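Local coordinates for Udp-n-acetylglucosamine pyrophosphorylase (Trypanosoma brucei, PDB 4BQH), which probably catalyses the formation of UDP-N-acetylglucosamine and diphosphate from UTP and N-acetylglucosamine 1-phosphate, and binds an allosteric inhibitor, at residues A[212-217]-A[229-234]; A[222-227]-A[387-392]. One frame throughout, in Å; residues are numbered along the deposited sequence.

Contact 1: A[212-217]-A[229-234]; sequences SVPCYD and GRICAA. With 9VU ((3S)-3-[2-(1,3-benzodioxol-5-yl)-2-oxidanylidene-ethyl]-4-bromanyl-5-methyl-3-oxidanyl-1H-indol-2-one), chain C.
Val213 and Ala234 form an antiparallel hydrogen-bonded pair in which each backbone N-H reaches the other's carbonyl: Val213 N lies 2.9 Å from Ala234 O, and Ala234 N is equally close to Val213 O. The next pair, Pro214 with Ala233, is non-hydrogen-bonded, as suits a proline without an N-H. A third backbone bond runs from Cys215 N to Cys232 O at 2.9 Å. It is nearly straight at hydrogen (163°), but the donor stands well above the carbonyl plane. Pro214 CA also approaches Cys232 O at 3.3 Å, in a CH-O contact.

Among the apolar groups, Pro214 and Ile231 lie side by side and point the same way, with Pro214 CB 4.1 Å from Ile231 CD1; Phe51 of helix 51-64 also touches the proline. On the Val213 face, CG1 is anti to the backbone N (chi1 174°), while CG2, beside that N, touches the benzodioxole ring of the bound inhibitor, 3.6 Å from its atom CAS. Phe54 and Leu399 pack against the same valine.

Cys215 SG, anti to its carbonyl carbon, comes within 2.9 Å of Cys232 SG. That is too long for a disulfide bond yet shorter than ordinary sulfur-sulfur packing, although the two cysteines are disulfide-linked in a structure of this protein. The state of the pair is therefore doubtful here.

Ser212 OG packs 3.5 Å from Ala233 CB and is hydrogen-bonded to Glu45 O. The contact thus joins an edge strand to the central strand of a small three-stranded antiparallel sheet: paired amides fix the strand, and the valine methyl they present forms part of the wall of the inhibitor pocket.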
loop_
_atom_site.group_PDB
_atom_site.type_symbol
_atom_site.label_atom_id
_atom_site.label_comp_id
_atom_site.label_asym_id
_atom_site.label_seq_id
_atom_site.Cartn_x
_atom_site.Cartn_y
_atom_site.Cartn_z
ATOM N N SER A 212 4.016 -2.849 -16.469
ATOM C CA SER A 212 3.645 -1.522 -16.908
ATOM C C SER A 212 2.539 -1.634 -17.971
ATOM O O SER A 212 2.188 -2.731 -18.427
ATOM C CB SER A 212 4.867 -0.813 -17.463
ATOM O OG SER A 212 5.390 -1.535 -18.572
ATOM N N VAL A 213 1.965 -0.495 -18.351
ATOM C CA VAL A 213 0.842 -0.472 -19.294
ATOM C C VAL A 213 1.256 0.417 -20.478
ATOM O O VAL A 213 1.782 1.512 -20.260
ATOM C CB VAL A 213 -0.411 0.118 -18.612
ATOM C CG1 VAL A 213 -1.559 0.289 -19.608
ATOM C CG2 VAL A 213 -0.873 -0.818 -17.494
ATOM N N PRO A 214 1.043 -0.048 -21.719
ATOM C CA PRO A 214 1.469 0.801 -22.885
ATOM C C PRO A 214 0.746 2.151 -22.948
ATOM O O PRO A 214 -0.375 2.284 -22.397
ATOM C CB PRO A 214 1.044 -0.026 -24.097
ATOM C CG PRO A 214 0.899 -1.436 -23.587
ATOM C CD PRO A 214 0.420 -1.306 -22.159
ATOM N N CYS A 215 1.373 3.138 -23.592
ATOM C CA CYS A 215 0.717 4.403 -23.912
ATOM C C CYS A 215 0.361 4.454 -25.396
ATOM O O CYS A 215 1.083 3.896 -26.231
ATOM C CB CYS A 215 1.618 5.587 -23.628
ATOM S SG CYS A 215 2.762 5.319 -22.271
ATOM N N TYR A 216 -0.733 5.145 -25.705
ATOM C CA TYR A 216 -1.364 5.064 -27.028
ATOM C C TYR A 216 -1.570 6.406 -27.718
ATOM O O TYR A 216 -1.876 7.394 -27.068
ATOM C CB TYR A 216 -2.734 4.386 -26.863
ATOM C CG TYR A 216 -2.631 2.946 -26.429
ATOM C CD1 TYR A 216 -2.514 2.602 -25.075
ATOM C CD2 TYR A 216 -2.639 1.918 -27.380
ATOM C CE1 TYR A 216 -2.409 1.272 -24.694
ATOM C CE2 TYR A 216 -2.537 0.600 -27.016
ATOM C CZ TYR A 216 -2.415 0.285 -25.675
ATOM O OH TYR A 216 -2.300 -1.008 -25.320
ATOM N N ASP A 217 -1.430 6.416 -29.039
ATOM C CA ASP A 217 -1.920 7.531 -29.846
ATOM C C ASP A 217 -3.449 7.512 -29.827
ATOM O O ASP A 217 -4.048 6.486 -30.098
ATOM C CB ASP A 217 -1.417 7.409 -31.286
ATOM C CG ASP A 217 -1.883 8.565 -32.153
ATOM O OD1 ASP A 217 -1.441 9.706 -31.915
ATOM O OD2 ASP A 217 -2.691 8.330 -33.070
ATOM N N GLY A 229 13.750 0.754 -29.938
ATOM C CA GLY A 229 13.915 -0.417 -29.087
ATOM C C GLY A 229 13.073 -0.390 -27.811
ATOM O O GLY A 229 13.324 -1.158 -26.888
ATOM N N ARG A 230 12.075 0.480 -27.759
ATOM C CA ARG A 230 11.301 0.629 -26.519
ATOM C C ARG A 230 9.934 1.227 -26.780
ATOM O O ARG A 230 9.824 2.271 -27.429
ATOM C CB ARG A 230 12.063 1.493 -25.511
ATOM C CG ARG A 230 11.420 1.529 -24.128
ATOM C CD ARG A 230 12.352 2.107 -23.072
ATOM N NE ARG A 230 11.719 2.040 -21.745
ATOM C CZ ARG A 230 11.700 0.944 -20.988
ATOM N NH1 ARG A 230 12.257 -0.182 -21.429
ATOM N NH2 ARG A 230 11.111 0.973 -19.801
ATOM N N ILE A 231 8.891 0.561 -26.282
ATOM C CA ILE A 231 7.558 1.139 -26.354
ATOM C C ILE A 231 7.321 2.069 -25.181
ATOM O O ILE A 231 7.907 1.920 -24.113
ATOM C CB ILE A 231 6.426 0.086 -26.422
ATOM C CG1 ILE A 231 6.224 -0.611 -25.088
ATOM C CG2 ILE A 231 6.638 -0.908 -27.552
ATOM C CD1 ILE A 231 4.835 -1.220 -24.972
ATOM N N CYS A 232 6.469 3.055 -25.411
ATOM C CA CYS A 232 6.032 3.933 -24.368
ATOM C C CYS A 232 5.134 3.108 -23.439
ATOM O O CYS A 232 4.177 2.477 -23.879
ATOM C CB CYS A 232 5.233 5.086 -24.960
ATOM S SG CYS A 232 5.017 6.328 -23.693
ATOM N N ALA A 233 5.493 3.081 -22.164
ATOM C CA ALA A 233 4.688 2.389 -21.139
ATOM C C ALA A 233 4.895 3.093 -19.809
ATOM O O ALA A 233 5.891 3.808 -19.600
ATOM C CB ALA A 233 5.041 0.895 -21.050
ATOM N N ALA A 234 3.925 2.935 -18.914
ATOM C CA ALA A 234 3.928 3.714 -17.674
ATOM C C ALA A 234 3.399 2.837 -16.563
ATOM O O ALA A 234 2.719 1.857 -16.845
ATOM C CB ALA A 234 3.051 4.939 -17.838
HETATM O OAN 9VU C . -3.567 -7.711 -19.989
HETATM C CAH 9VU C . -3.682 -8.400 -18.956
HETATM N NAG 9VU C . -3.095 -9.588 -18.783
HETATM C CAC 9VU C . -3.455 -10.081 -17.567
HETATM C CAB 9VU C . -3.116 -11.245 -17.004
HETATM C CAA 9VU C . -3.589 -11.647 -15.745
HETATM C CAF 9VU C . -4.465 -10.784 -15.075
HETATM C CAJ 9VU C . -4.980 -11.152 -13.786
HETATM C CAE 9VU C . -4.794 -9.566 -15.712
HETATM BR BRA 9VU C . -5.931 -8.394 -14.742
HETATM C CAD 9VU C . -4.299 -9.220 -16.933
HETATM C CAI 9VU C . -4.477 -8.096 -17.817
HETATM O OAL 9VU C . -5.829 -8.051 -18.280
HETATM C CAM 9VU C . -4.234 -6.696 -17.190
HETATM C CAO 9VU C . -2.764 -6.437 -16.802
HETATM O OAP 9VU C . -1.911 -7.257 -17.174
HETATM C CAQ 9VU C . -2.460 -5.243 -16.083
HETATM C CAV 9VU C . -3.437 -4.471 -15.450
HETATM C CAU 9VU C . -3.127 -3.342 -14.788
HETATM O OAY 9VU C . -3.956 -2.492 -14.113
HETATM C CAX 9VU C . -3.164 -1.281 -13.969
HETATM O OAW 9VU C . -1.817 -1.768 -13.945
HETATM C CAT 9VU C . -1.867 -2.921 -14.680
HETATM C CAS 9VU C . -0.869 -3.619 -15.248
HETATM C CAR 9VU C . -1.140 -4.794 -15.948
#

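Contact 2: A[222-227]-A[387-392]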
loop_
_atom_site.group_PDB
_atom_site.type_symbol
_atom_site.label_atom_id
_atom_site.label_comp_id
_atom_site.label_asym_id
_atom_site.label_seq_id
_atom_site.Cartn_x
_atom_site.Cartn_y
_atom_site.Cartn_z
ATOM N N ARG A 222 -2.579 3.309 -32.023
ATOM C CA ARG A 222 -1.249 2.704 -32.052
ATOM C C ARG A 222 -0.490 2.936 -30.759
ATOM O O ARG A 222 -0.468 4.041 -30.239
ATOM C CB ARG A 222 -0.399 3.266 -33.197
ATOM C CG ARG A 222 -0.821 2.779 -34.574
ATOM C CD ARG A 222 0.078 3.412 -35.627
ATOM N NE ARG A 222 -0.579 3.443 -36.934
ATOM C CZ ARG A 222 -0.397 4.397 -37.849
ATOM N NH1 ARG A 222 0.418 5.420 -37.612
ATOM N NH2 ARG A 222 -1.041 4.333 -39.007
ATOM N N ILE A 223 0.180 1.898 -30.287
ATOM C CA ILE A 223 1.121 2.052 -29.185
ATOM C C ILE A 223 2.233 2.998 -29.635
ATOM O O ILE A 223 2.784 2.855 -30.750
ATOM C CB ILE A 223 1.689 0.692 -28.724
ATOM C CG1 ILE A 223 0.586 -0.106 -28.012
ATOM C CG2 ILE A 223 2.854 0.874 -27.756
ATOM C CD1 ILE A 223 0.940 -1.547 -27.671
ATOM N N ILE A 224 2.556 3.962 -28.777
ATOM C CA ILE A 224 3.612 4.911 -29.081
ATOM C C ILE A 224 4.967 4.267 -28.792
ATOM O O ILE A 224 5.113 3.528 -27.824
ATOM C CB ILE A 224 3.441 6.196 -28.256
ATOM C CG1 ILE A 224 2.140 6.918 -28.651
ATOM C CG2 ILE A 224 4.663 7.121 -28.419
ATOM C CD1 ILE A 224 1.648 7.926 -27.625
ATOM N N MET A 225 5.947 4.528 -29.664
ATOM C CA MET A 225 7.322 4.102 -29.446
ATOM C C MET A 225 8.122 5.213 -28.777
ATOM O O MET A 225 8.123 6.358 -29.257
ATOM C CB MET A 225 7.989 3.731 -30.791
ATOM C CG MET A 225 7.259 2.668 -31.611
ATOM S SD MET A 225 7.176 1.105 -30.719
ATOM C CE MET A 225 8.892 0.560 -30.826
ATOM N N GLU A 226 8.779 4.893 -27.663
ATOM C CA GLU A 226 9.723 5.825 -27.049
ATOM C C GLU A 226 10.954 5.971 -27.967
ATOM O O GLU A 226 11.480 7.079 -28.180
ATOM C CB GLU A 226 10.140 5.337 -25.671
ATOM C CG GLU A 226 11.002 6.335 -24.906
ATOM C CD GLU A 226 11.241 5.946 -23.457
ATOM O OE1 GLU A 226 10.720 4.904 -22.997
ATOM O OE2 GLU A 226 11.956 6.700 -22.767
ATOM N N ASN A 227 11.387 4.835 -28.494
ATOM C CA ASN A 227 12.477 4.769 -29.500
ATOM C C ASN A 227 12.368 3.442 -30.241
ATOM O O ASN A 227 11.445 2.670 -29.995
ATOM C CB ASN A 227 13.864 4.974 -28.846
ATOM C CG ASN A 227 14.173 3.958 -27.759
ATOM O OD1 ASN A 227 14.272 2.764 -28.015
ATOM N ND2 ASN A 227 14.355 4.440 -26.539
ATOM N N ILE A 387 4.081 13.190 -23.962
ATOM C CA ILE A 387 4.983 12.079 -23.710
ATOM C C ILE A 387 6.313 12.303 -24.428
ATOM O O ILE A 387 6.314 12.421 -25.624
ATOM C CB ILE A 387 4.341 10.782 -24.224
ATOM C CG1 ILE A 387 3.096 10.460 -23.393
ATOM C CG2 ILE A 387 5.348 9.633 -24.182
ATOM C CD1 ILE A 387 2.315 9.307 -23.971
ATOM N N PRO A 388 7.436 12.359 -23.689
ATOM C CA PRO A 388 8.736 12.536 -24.351
ATOM C C PRO A 388 9.091 11.290 -25.157
ATOM O O PRO A 388 8.899 10.171 -24.673
ATOM C CB PRO A 388 9.712 12.668 -23.169
ATOM C CG PRO A 388 8.844 13.026 -21.991
ATOM C CD PRO A 388 7.596 12.222 -22.226
ATOM N N THR A 389 9.605 11.473 -26.375
ATOM C CA THR A 389 10.120 10.354 -27.179
ATOM C C THR A 389 11.407 10.800 -27.838
ATOM O O THR A 389 11.705 11.981 -27.873
ATOM C CB THR A 389 9.157 9.844 -28.289
ATOM O OG1 THR A 389 9.233 10.688 -29.462
ATOM C CG2 THR A 389 7.688 9.779 -27.779
ATOM N N ILE A 390 12.171 9.847 -28.362
ATOM C CA ILE A 390 13.432 10.193 -29.048
ATOM C C ILE A 390 13.160 10.960 -30.370
ATOM O O ILE A 390 14.105 11.467 -31.016
ATOM C CB ILE A 390 14.245 8.908 -29.320
ATOM C CG1 ILE A 390 15.756 9.210 -29.414
ATOM C CG2 ILE A 390 13.687 8.190 -30.551
ATOM C CD1 ILE A 390 16.674 8.025 -29.196
ATOM N N LYS A 391 11.893 11.019 -30.789
ATOM C CA LYS A 391 11.497 11.806 -31.976
ATOM C C LYS A 391 10.812 13.109 -31.574
ATOM O O LYS A 391 10.218 13.785 -32.409
ATOM C CB LYS A 391 10.612 10.978 -32.923
ATOM C CG LYS A 391 11.233 9.626 -33.267
ATOM C CD LYS A 391 10.855 9.071 -34.634
ATOM C CE LYS A 391 9.466 8.518 -34.713
ATOM N NZ LYS A 391 9.209 7.999 -36.101
ATOM N N GLY A 392 10.954 13.472 -30.304
ATOM C CA GLY A 392 10.302 14.666 -29.761
ATOM C C GLY A 392 9.017 14.326 -29.023
ATOM O O GLY A 392 8.534 13.190 -29.097
#
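Thr389, whose CB packs 3.6 Å from Glu226 O, turns its hydroxyl inward to its own loop, where two groups grip it. With OG1 between the backbone N and the carbonyl carbon (chi1 81°), it accepts from Lys391 N at 3.0 Å, closing an ST turn, and donates to Gly392 O at 2.6 Å. Both bonds brace the type I beta turn from Thr389 to Gly392.

One hydrogen bond crosses the contact: Ile390 N donates to Glu226 O at 2.9 Å, almost straight (176°) and meeting the carbonyl nearly end-on. Ile390 CG2 packs on the same oxygen at 3.4 Å, and Thr389 CG2 lies against Met225 O. Asn227 CB touches Ile390 CG2 at 3.6 Å; the asparagine's OD1 accepts from Gly229 N, outside the contact.

At the other end of the contact, Ile224 and Ile387 meet tip to tip, CD1 to CD1, at 4.0 Å. Ile224 CG2 meets Thr389 CG2, the two side chains crossing at about a right angle. A self-braced loop between strands 381-387 and 394-400 is thus pinned by one backbone bond and a few methyl groups to the classic beta bulge that Glu226 and Asn227 form opposite Arg230.

How the contacts relate
Contact 1 is mostly buried and contact 2 lies at the surface, yet their centres are about 8 Å apart. Both reach one small sheet: contact 1 pairs its central strand, 230-234, with edge strand 213-214, whereas contact 2 involves the other edge strand, 225-227, and a loop remote in sequence, 387-392. The probable hydrogen bond from Cys232 N to Ile224 O, 2.8 Å long, ties them together, and Ile387 CG2 packs on Cys232 SG at 3.4 Å. A short stretch of antiparallel pairing and a cysteine pair of uncertain state mark the inner contact, which also reaches the inhibitor; the outer one relies on a single backbone bond across it, aliphatic touches and bonds internal to its turn.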